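Local coordinates for protein hydroxymethyldihydropterin pyrophosphokinase-dihydropteroate synthase, putative (Plasmodium vivax, PDB 5Z79) that catalyses two consecutive steps of folate synthesis: pyrophosphorylation of 6-hydroxymethyl-7,8-dihydropterin and condensation of the product with 4-aminobenzoate to give dihydropteroate, at residues G83-E95 against T235-R248. Residues are numbered along the deposited sequence; the frame is centred on the assembly and turned at random.
Sequences GDLIPTVENSRYE and TKYIHINHTSDQNR
S92 and I238 form a single antiparallel beta bridge between two loops of the pyrophosphokinase (HPPK) module, a non-hydrogen-bonded pair with CA atoms 4.8 Å apart. It is framed by a bond from H239 N to N91 O (3.1 Å) and a weak one from R93 N to Y237 O. H239 then centres an inverse gamma turn. One loop follows strand 43-54; the other joins helices 227-235 and 249-252. Helix 174-188 meets L85, Y237, I238 and R248, while helix 27-42 packs against V89 and I238.

R93 runs extended from CG to NE across H239, its CG 3.9 Å from the imidazole centroid in a CH-pi contact over one face. H239 ND1 in turn sits over the centre of the guanidinium, whose plane is inclined 42° to the imidazole. This chain course brings R93 NE within 2.7 Å of T235 O. Y94 and Y237 have nearly parallel planes but barely overlap, with centroids 5.6 Å apart; Y94 also stacks on F170, and the Y237 hydroxyl bonds to E172 N.

At the other end E90 is the polar hub. A bend at chi2 (135°) turns the carboxylate to within 8° of the N241 amide plane, although the two side chains cross at a slant. OE2 accepts from N241 N through its anti lone pair, whereas OE1 is hydrogen-bonded to Y183 OH and makes a long salt bridge with R248 NE (3.7 Å). OE1 lies near the plane of the R248 guanidinium, at the edge of that group; at this length the arginine would probably stabilise the negative charge only modestly. One water ties the backbone here to the acid: it donates to E90 OE2 and N241 O and accepts from R248 N at 2.9 Å.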
ATOM      1  N   GLY A  83     -15.339 -35.750 -20.961  1.00 34.71           N
ATOM      2  CA  GLY A  83     -14.052 -36.320 -21.246  1.00 34.64           C
ATOM      3  C   GLY A  83     -14.247 -37.458 -22.214  1.00 35.40           C
ATOM      4  O   GLY A  83     -13.531 -37.542 -23.216  1.00 35.07           O
ATOM      5  N   ASP A  84     -15.229 -38.317 -21.918  1.00 36.53           N
ATOM      6  CA  ASP A  84     -15.469 -39.499 -22.762  1.00 37.47           C
ATOM      7  C   ASP A  84     -16.132 -39.198 -24.122  1.00 37.14           C
ATOM      8  O   ASP A  84     -16.342 -40.081 -24.942  1.00 37.88           O
ATOM      9  CB  ASP A  84     -16.105 -40.702 -21.989  1.00 39.04           C
ATOM     10  CG  ASP A  84     -17.433 -40.399 -21.334  1.00 39.45           C
ATOM     11  OD1 ASP A  84     -18.235 -39.583 -21.856  1.00 38.86           O
ATOM     12  OD2 ASP A  84     -17.687 -41.069 -20.309  1.00 40.56           O
ATOM     13  N   LEU A  85     -16.182 -37.942 -24.447  1.00 36.08           N
ATOM     14  CA  LEU A  85     -16.650 -37.562 -25.726  1.00 35.62           C
ATOM     15  C   LEU A  85     -15.487 -37.357 -26.672  1.00 35.16           C
ATOM     16  O   LEU A  85     -15.572 -37.642 -27.796  1.00 35.58           O
ATOM     17  CB  LEU A  85     -17.425 -36.283 -25.565  1.00 34.68           C
ATOM     18  CG  LEU A  85     -17.911 -35.559 -26.775  1.00 34.48           C
ATOM     19  CD1 LEU A  85     -19.408 -35.491 -26.680  1.00 35.55           C
ATOM     20  CD2 LEU A  85     -17.324 -34.179 -26.728  1.00 33.54           C
ATOM     21  N   ILE A  86     -14.369 -36.913 -26.193  1.00 34.40           N
ATOM     22  CA  ILE A  86     -13.226 -36.578 -27.036  1.00 33.82           C
ATOM     23  C   ILE A  86     -12.747 -37.675 -27.989  1.00 34.62           C
ATOM     24  O   ILE A  86     -12.671 -37.441 -29.226  1.00 34.46           O
ATOM     25  CB  ILE A  86     -12.025 -36.124 -26.170  1.00 33.26           C
ATOM     26  CG1 ILE A  86     -12.326 -34.760 -25.529  1.00 32.34           C
ATOM     27  CG2 ILE A  86     -10.689 -36.166 -26.942  1.00 33.09           C
ATOM     28  CD1 ILE A  86     -12.912 -33.712 -26.463  1.00 31.70           C
ATOM     29  N   PRO A  87     -12.399 -38.871 -27.449  1.00 35.59           N
ATOM     30  CA  PRO A  87     -11.867 -39.933 -28.317  1.00 36.51           C
ATOM     31  C   PRO A  87     -12.890 -40.597 -29.227  1.00 37.31           C
ATOM     32  O   PRO A  87     -12.495 -41.289 -30.141  1.00 38.00           O
ATOM     33  CB  PRO A  87     -11.358 -40.950 -27.325  1.00 37.42           C
ATOM     34  CG  PRO A  87     -12.261 -40.778 -26.147  1.00 37.42           C
ATOM     35  CD  PRO A  87     -12.511 -39.320 -26.054  1.00 36.07           C
ATOM     36  N   THR A  88     -14.176 -40.365 -28.971  1.00 37.31           N
ATOM     37  CA  THR A  88     -15.297 -40.902 -29.763  1.00 38.09           C
ATOM     38  C   THR A  88     -15.779 -39.971 -30.922  1.00 37.39           C
ATOM     39  O   THR A  88     -16.640 -40.344 -31.753  1.00 38.03           O
ATOM     40  CB  THR A  88     -16.502 -41.198 -28.834  1.00 38.67           C
ATOM     41  OG1 THR A  88     -17.114 -39.973 -28.383  1.00 37.71           O
ATOM     42  CG2 THR A  88     -16.044 -42.024 -27.629  1.00 39.41           C
ATOM     43  N   VAL A  89     -15.237 -38.759 -30.991  1.00 36.20           N
ATOM     44  CA  VAL A  89     -15.657 -37.862 -32.059  1.00 35.67           C
ATOM     45  C   VAL A  89     -14.981 -38.220 -33.369  1.00 36.04           C
ATOM     46  O   VAL A  89     -13.766 -38.375 -33.453  1.00 35.99           O
ATOM     47  CB  VAL A  89     -15.449 -36.369 -31.716  1.00 34.41           C
ATOM     48  CG1 VAL A  89     -16.322 -35.988 -30.519  1.00 34.23           C
ATOM     49  CG2 VAL A  89     -13.987 -36.035 -31.414  1.00 33.82           C
ATOM     50  N   GLU A  90     -15.804 -38.318 -34.384  1.00 36.52           N
ATOM     51  CA  GLU A  90     -15.431 -38.631 -35.717  1.00 36.99           C
ATOM     52  C   GLU A  90     -14.372 -37.636 -36.228  1.00 36.17           C
ATOM     53  O   GLU A  90     -14.415 -36.515 -35.851  1.00 35.18           O
ATOM     54  CB  GLU A  90     -16.716 -38.441 -36.538  1.00 37.35           C
ATOM     55  CG  GLU A  90     -17.986 -39.142 -36.023  1.00 38.08           C
ATOM     56  CD  GLU A  90     -19.268 -38.298 -36.017  1.00 37.75           C
ATOM     57  OE1 GLU A  90     -19.365 -37.311 -35.259  1.00 36.80           O
ATOM     58  OE2 GLU A  90     -20.231 -38.645 -36.715  1.00 38.54           O
ATOM     59  N   ASN A  91     -13.432 -38.047 -37.083  1.00 36.72           N
ATOM     60  CA  ASN A  91     -12.350 -37.206 -37.697  1.00 36.22           C
ATOM     61  C   ASN A  91     -12.771 -36.188 -38.768  1.00 35.93           C
ATOM     62  O   ASN A  91     -13.776 -36.368 -39.466  1.00 36.43           O
ATOM     63  CB  ASN A  91     -11.335 -38.102 -38.408  1.00 37.22           C
ATOM     64  CG  ASN A  91     -10.426 -38.819 -37.466  1.00 37.44           C
ATOM     65  OD1 ASN A  91      -9.759 -38.209 -36.667  1.00 36.64           O
ATOM     66  ND2 ASN A  91     -10.374 -40.117 -37.572  1.00 38.64           N
ATOM     67  N   SER A  92     -11.938 -35.161 -38.934  1.00 35.26           N
ATOM     68  CA  SER A  92     -12.092 -34.175 -39.998  1.00 35.14           C
ATOM     69  C   SER A  92     -11.567 -34.787 -41.254  1.00 36.20           C
ATOM     70  O   SER A  92     -10.588 -35.475 -41.218  1.00 36.68           O
ATOM     71  CB  SER A  92     -11.253 -32.929 -39.689  1.00 34.23           C
ATOM     72  OG  SER A  92     -11.383 -31.930 -40.685  1.00 34.21           O
ATOM     73  N   ARG A  93     -12.205 -34.512 -42.371  1.00 36.66           N
ATOM     74  CA  ARG A  93     -11.684 -34.917 -43.659  1.00 37.73           C
ATOM     75  C   ARG A  93     -10.502 -34.116 -44.054  1.00 37.58           C
ATOM     76  O   ARG A  93      -9.737 -34.512 -44.914  1.00 38.52           O
ATOM     77  CB  ARG A  93     -12.712 -34.723 -44.730  1.00 38.29           C
ATOM     78  CG  ARG A  93     -13.688 -35.858 -44.786  1.00 39.06           C
ATOM     79  CD  ARG A  93     -14.723 -35.496 -45.800  1.00 39.53           C
ATOM     80  NE  ARG A  93     -15.810 -36.442 -45.763  1.00 40.19           N
ATOM     81  CZ  ARG A  93     -15.908 -37.504 -46.535  1.00 41.48           C
ATOM     82  NH1 ARG A  93     -14.969 -37.784 -47.431  1.00 42.30           N
ATOM     83  NH2 ARG A  93     -16.970 -38.277 -46.410  1.00 42.06           N
ATOM     84  N   TYR A  94     -10.348 -32.972 -43.439  1.00 36.50           N
ATOM     85  CA  TYR A  94      -9.213 -32.141 -43.727  1.00 36.37           C
ATOM     86  C   TYR A  94      -8.236 -32.293 -42.574  1.00 35.80           C
ATOM     87  O   TYR A  94      -8.581 -32.832 -41.534  1.00 35.39           O
ATOM     88  CB  TYR A  94      -9.661 -30.700 -43.888  1.00 35.72           C
ATOM     89  CG  TYR A  94     -10.621 -30.475 -45.041  1.00 36.35           C
ATOM     90  CD1 TYR A  94     -11.839 -31.154 -45.128  1.00 36.65           C
ATOM     91  CD2 TYR A  94     -10.326 -29.550 -46.017  1.00 36.74           C
ATOM     92  CE1 TYR A  94     -12.717 -30.920 -46.166  1.00 37.28           C
ATOM     93  CE2 TYR A  94     -11.198 -29.308 -47.061  1.00 37.40           C
ATOM     94  CZ  TYR A  94     -12.388 -29.992 -47.127  1.00 37.65           C
ATOM     95  OH  TYR A  94     -13.220 -29.729 -48.182  1.00 38.38           O
ATOM     96  N   GLU A  95      -6.996 -31.885 -42.799  1.00 35.95           N
ATOM     97  CA  GLU A  95      -6.026 -31.846 -41.727  1.00 35.41           C
ATOM     98  C   GLU A  95      -4.980 -30.732 -41.944  1.00 35.23           C
ATOM     99  O   GLU A  95      -4.372 -30.620 -43.030  1.00 36.11           O
ATOM    100  CB  GLU A  95      -5.381 -33.230 -41.534  1.00 36.23           C
ATOM    101  CG  GLU A  95      -4.814 -33.407 -40.133  1.00 35.60           C
ATOM    102  CD  GLU A  95      -5.165 -34.748 -39.468  1.00 36.00           C
ATOM    103  OE1 GLU A  95      -4.552 -35.780 -39.896  1.00 37.14           O
ATOM    104  OE2 GLU A  95      -6.007 -34.763 -38.495  1.00 35.30           O
ATOM    105  N   THR A 235     -21.025 -34.059 -44.255  1.00 38.75           N
ATOM    106  CA  THR A 235     -20.217 -35.184 -44.748  1.00 39.47           C
ATOM    107  C   THR A 235     -19.225 -34.762 -45.794  1.00 39.62           C
ATOM    108  O   THR A 235     -18.371 -35.527 -46.162  1.00 40.17           O
ATOM    109  CB  THR A 235     -21.063 -36.284 -45.374  1.00 40.76           C
ATOM    110  OG1 THR A 235     -21.698 -35.769 -46.550  1.00 41.33           O
ATOM    111  CG2 THR A 235     -22.085 -36.809 -44.375  1.00 40.84           C
ATOM    112  N   LYS A 236     -19.354 -33.546 -46.284  1.00 39.29           N
ATOM    113  CA  LYS A 236     -18.330 -32.954 -47.116  1.00 39.36           C
ATOM    114  C   LYS A 236     -17.093 -32.607 -46.280  1.00 38.41           C
ATOM    115  O   LYS A 236     -15.998 -32.429 -46.839  1.00 38.60           O
ATOM    116  CB  LYS A 236     -18.882 -31.707 -47.797  1.00 39.36           C
ATOM    117  CG  LYS A 236     -17.853 -30.873 -48.535  1.00 39.39           C
ATOM    118  CD  LYS A 236     -18.368 -29.452 -48.761  1.00 39.12           C
ATOM    119  CE  LYS A 236     -17.336 -28.586 -49.472  1.00 39.28           C
ATOM    120  NZ  LYS A 236     -17.261 -28.961 -50.924  1.00 40.63           N
ATOM    121  N   TYR A 237     -17.267 -32.519 -44.956  1.00 37.50           N
ATOM    122  CA  TYR A 237     -16.220 -32.081 -44.034  1.00 36.55           C
ATOM    123  C   TYR A 237     -15.912 -33.016 -42.855  1.00 36.29           C
ATOM    124  O   TYR A 237     -15.000 -32.735 -42.086  1.00 35.59           O
ATOM    125  CB  TYR A 237     -16.651 -30.748 -43.439  1.00 35.64           C
ATOM    126  CG  TYR A 237     -16.729 -29.584 -44.393  1.00 35.78           C
ATOM    127  CD1 TYR A 237     -15.609 -28.834 -44.686  1.00 35.55           C
ATOM    128  CD2 TYR A 237     -17.921 -29.194 -44.924  1.00 36.19           C
ATOM    129  CE1 TYR A 237     -15.670 -27.754 -45.528  1.00 35.80           C
ATOM    130  CE2 TYR A 237     -18.004 -28.101 -45.754  1.00 36.42           C
ATOM    131  CZ  TYR A 237     -16.873 -27.383 -46.063  1.00 36.24           C
ATOM    132  OH  TYR A 237     -16.943 -26.288 -46.916  1.00 36.61           O
ATOM    133  N   ILE A 238     -16.681 -34.090 -42.687  1.00 36.91           N
ATOM    134  CA  ILE A 238     -16.537 -34.982 -41.532  1.00 36.82           C
ATOM    135  C   ILE A 238     -16.831 -36.434 -41.862  1.00 38.00           C
ATOM    136  O   ILE A 238     -17.889 -36.712 -42.389  1.00 38.65           O
ATOM    137  CB  ILE A 238     -17.535 -34.598 -40.407  1.00 36.22           C
ATOM    138  CG1 ILE A 238     -17.222 -33.205 -39.844  1.00 35.09           C
ATOM    139  CG2 ILE A 238     -17.507 -35.624 -39.278  1.00 36.39           C
ATOM    140  CD1 ILE A 238     -18.113 -32.773 -38.700  1.00 34.59           C
ATOM    141  N   HIS A 239     -15.941 -37.357 -41.494  1.00 38.35           N
ATOM    142  CA  HIS A 239     -16.210 -38.804 -41.608  1.00 39.57           C
ATOM    143  C   HIS A 239     -17.238 -39.283 -40.595  1.00 39.64           C
ATOM    144  O   HIS A 239     -16.896 -39.935 -39.618  1.00 39.72           O
ATOM    145  CB  HIS A 239     -14.962 -39.642 -41.332  1.00 40.00           C
ATOM    146  CG  HIS A 239     -13.839 -39.414 -42.278  1.00 40.24           C
ATOM    147  ND1 HIS A 239     -13.959 -39.634 -43.626  1.00 41.20           N
ATOM    148  CD2 HIS A 239     -12.563 -39.011 -42.065  1.00 39.77           C
ATOM    149  CE1 HIS A 239     -12.810 -39.349 -44.210  1.00 41.33           C
ATOM    150  NE2 HIS A 239     -11.945 -38.972 -43.281  1.00 40.48           N
ATOM    151  N   ILE A 240     -18.503 -39.002 -40.835  1.00 39.76           N
ATOM    152  CA  ILE A 240     -19.528 -39.365 -39.870  1.00 39.92           C
ATOM    153  C   ILE A 240     -19.657 -40.876 -39.708  1.00 41.19           C
ATOM    154  O   ILE A 240     -19.712 -41.598 -40.681  1.00 42.24           O
ATOM    155  CB  ILE A 240     -20.916 -38.757 -40.212  1.00 39.97           C
ATOM    156  CG1 ILE A 240     -21.433 -39.233 -41.554  1.00 41.29           C
ATOM    157  CG2 ILE A 240     -20.889 -37.220 -40.162  1.00 39.01           C
ATOM    158  CD1 ILE A 240     -22.886 -38.840 -41.843  1.00 41.82           C
ATOM    159  N   ASN A 241     -19.722 -41.356 -38.476  1.00 41.22           N
ATOM    160  CA  ASN A 241     -20.025 -42.754 -38.232  1.00 42.57           C
ATOM    161  C   ASN A 241     -21.416 -43.154 -38.724  1.00 43.55           C
ATOM    162  O   ASN A 241     -22.388 -42.412 -38.547  1.00 43.12           O
ATOM    163  CB  ASN A 241     -19.901 -43.039 -36.760  1.00 42.42           C
ATOM    164  CG  ASN A 241     -18.454 -43.041 -36.301  1.00 41.90           C
ATOM    165  OD1 ASN A 241     -18.011 -42.150 -35.594  1.00 40.73           O
ATOM    166  ND2 ASN A 241     -17.708 -44.053 -36.722  1.00 42.89           N
ATOM    167  N   HIS A 242     -21.486 -44.334 -39.340  1.00 44.98           N
ATOM    168  CA  HIS A 242     -22.699 -44.848 -39.971  1.00 46.14           C
ATOM    169  C   HIS A 242     -23.302 -46.076 -39.268  1.00 47.49           C
ATOM    170  O   HIS A 242     -24.270 -46.655 -39.780  1.00 48.68           O
ATOM    171  CB  HIS A 242     -22.399 -45.206 -41.434  1.00 46.94           C
ATOM    172  CG  HIS A 242     -22.827 -44.152 -42.411  1.00 46.37           C
ATOM    173  ND1 HIS A 242     -23.952 -44.283 -43.207  1.00 47.25           N
ATOM    174  CD2 HIS A 242     -22.280 -42.948 -42.723  1.00 45.13           C
ATOM    175  CE1 HIS A 242     -24.074 -43.206 -43.967  1.00 46.57           C
ATOM    176  NE2 HIS A 242     -23.069 -42.385 -43.699  1.00 45.31           N
ATOM    177  N   THR A 243     -22.734 -46.496 -38.166  1.00 47.41           N
ATOM    178  CA  THR A 243     -23.178 -47.719 -37.527  1.00 48.92           C
ATOM    179  C   THR A 243     -24.340 -47.703 -36.561  1.00 49.19           C
ATOM    180  O   THR A 243     -24.494 -46.821 -35.794  1.00 48.04           O
ATOM    181  CB  THR A 243     -21.966 -48.501 -36.982  1.00 48.98           C
ATOM    182  OG1 THR A 243     -21.237 -47.721 -36.043  1.00 47.88           O
ATOM    183  CG2 THR A 243     -21.054 -48.919 -38.074  1.00 50.92           C
ATOM    184  N   SER A 244     -25.143 -48.737 -36.612  1.00 50.85           N
ATOM    185  CA  SER A 244     -26.234 -48.882 -35.652  1.00 51.46           C
ATOM    186  C   SER A 244     -25.810 -48.651 -34.198  1.00 50.84           C
ATOM    187  O   SER A 244     -26.540 -48.037 -33.435  1.00 50.46           O
ATOM    188  CB  SER A 244     -26.902 -50.254 -35.803  1.00 53.59           C
ATOM    189  OG  SER A 244     -27.835 -50.220 -36.883  1.00 54.17           O
ATOM    190  N   ASP A 245     -24.636 -49.136 -33.809  1.00 50.84           N
ATOM    191  CA  ASP A 245     -24.204 -49.008 -32.406  1.00 50.44           C
ATOM    192  C   ASP A 245     -23.359 -47.750 -32.137  1.00 48.46           C
ATOM    193  O   ASP A 245     -23.003 -47.505 -31.005  1.00 48.01           O
ATOM    194  CB  ASP A 245     -23.591 -50.337 -31.863  1.00 51.90           C
ATOM    195  CG  ASP A 245     -22.116 -50.552 -32.232  1.00 51.55           C
ATOM    196  OD1 ASP A 245     -21.746 -50.314 -33.403  1.00 51.12           O
ATOM    197  OD2 ASP A 245     -21.334 -51.024 -31.347  1.00 51.89           O
ATOM    198  N   GLN A 246     -23.142 -46.934 -33.160  1.00 47.38           N
ATOM    199  CA  GLN A 246     -22.424 -45.670 -33.034  1.00 45.55           C
ATOM    200  C   GLN A 246     -22.672 -44.573 -34.102  1.00 44.66           C
ATOM    201  O   GLN A 246     -21.920 -44.488 -35.006  1.00 44.65           O
ATOM    202  CB  GLN A 246     -20.947 -45.974 -32.909  1.00 44.99           C
ATOM    203  CG  GLN A 246     -20.033 -44.785 -32.875  1.00 43.97           C
ATOM    204  CD  GLN A 246     -18.629 -45.165 -32.517  1.00 43.74           C
ATOM    205  OE1 GLN A 246     -18.129 -46.166 -32.934  1.00 44.43           O
ATOM    206  NE2 GLN A 246     -18.000 -44.365 -31.724  1.00 42.95           N
ATOM    207  N   ASN A 247     -23.651 -43.686 -33.950  1.00 44.08           N
ATOM    208  CA  ASN A 247     -23.903 -42.621 -34.906  1.00 43.23           C
ATOM    209  C   ASN A 247     -24.653 -41.484 -34.265  1.00 42.45           C
ATOM    210  O   ASN A 247     -25.278 -41.685 -33.230  1.00 42.90           O
ATOM    211  CB  ASN A 247     -24.758 -43.123 -36.076  1.00 44.30           C
ATOM    212  CG  ASN A 247     -26.202 -43.326 -35.687  1.00 45.21           C
ATOM    213  OD1 ASN A 247     -26.934 -42.366 -35.417  1.00 44.66           O
ATOM    214  ND2 ASN A 247     -26.617 -44.585 -35.641  1.00 46.72           N
ATOM    215  N   ARG A 248     -24.643 -40.324 -34.928  1.00 41.48           N
ATOM    216  CA  ARG A 248     -25.428 -39.174 -34.505  1.00 40.89           C
ATOM    217  C   ARG A 248     -26.447 -38.798 -35.568  1.00 41.30           C
ATOM    218  O   ARG A 248     -26.731 -37.641 -35.783  1.00 40.62           O
ATOM    219  CB  ARG A 248     -24.510 -38.008 -34.213  1.00 39.43           C
ATOM    220  CG  ARG A 248     -23.415 -38.390 -33.254  1.00 39.07           C
ATOM    221  CD  ARG A 248     -22.364 -37.308 -33.068  1.00 37.71           C
ATOM    222  NE  ARG A 248     -21.283 -37.761 -32.180  1.00 37.49           N
ATOM    223  CZ  ARG A 248     -21.354 -37.817 -30.836  1.00 37.50           C
ATOM    224  NH1 ARG A 248     -22.461 -37.440 -30.193  1.00 37.74           N
ATOM    225  NH2 ARG A 248     -20.302 -38.252 -30.115  1.00 37.38           N
TER
HETATM  226  O   HOH W   1     -23.147 -39.593 -37.245  1.00 24.64           O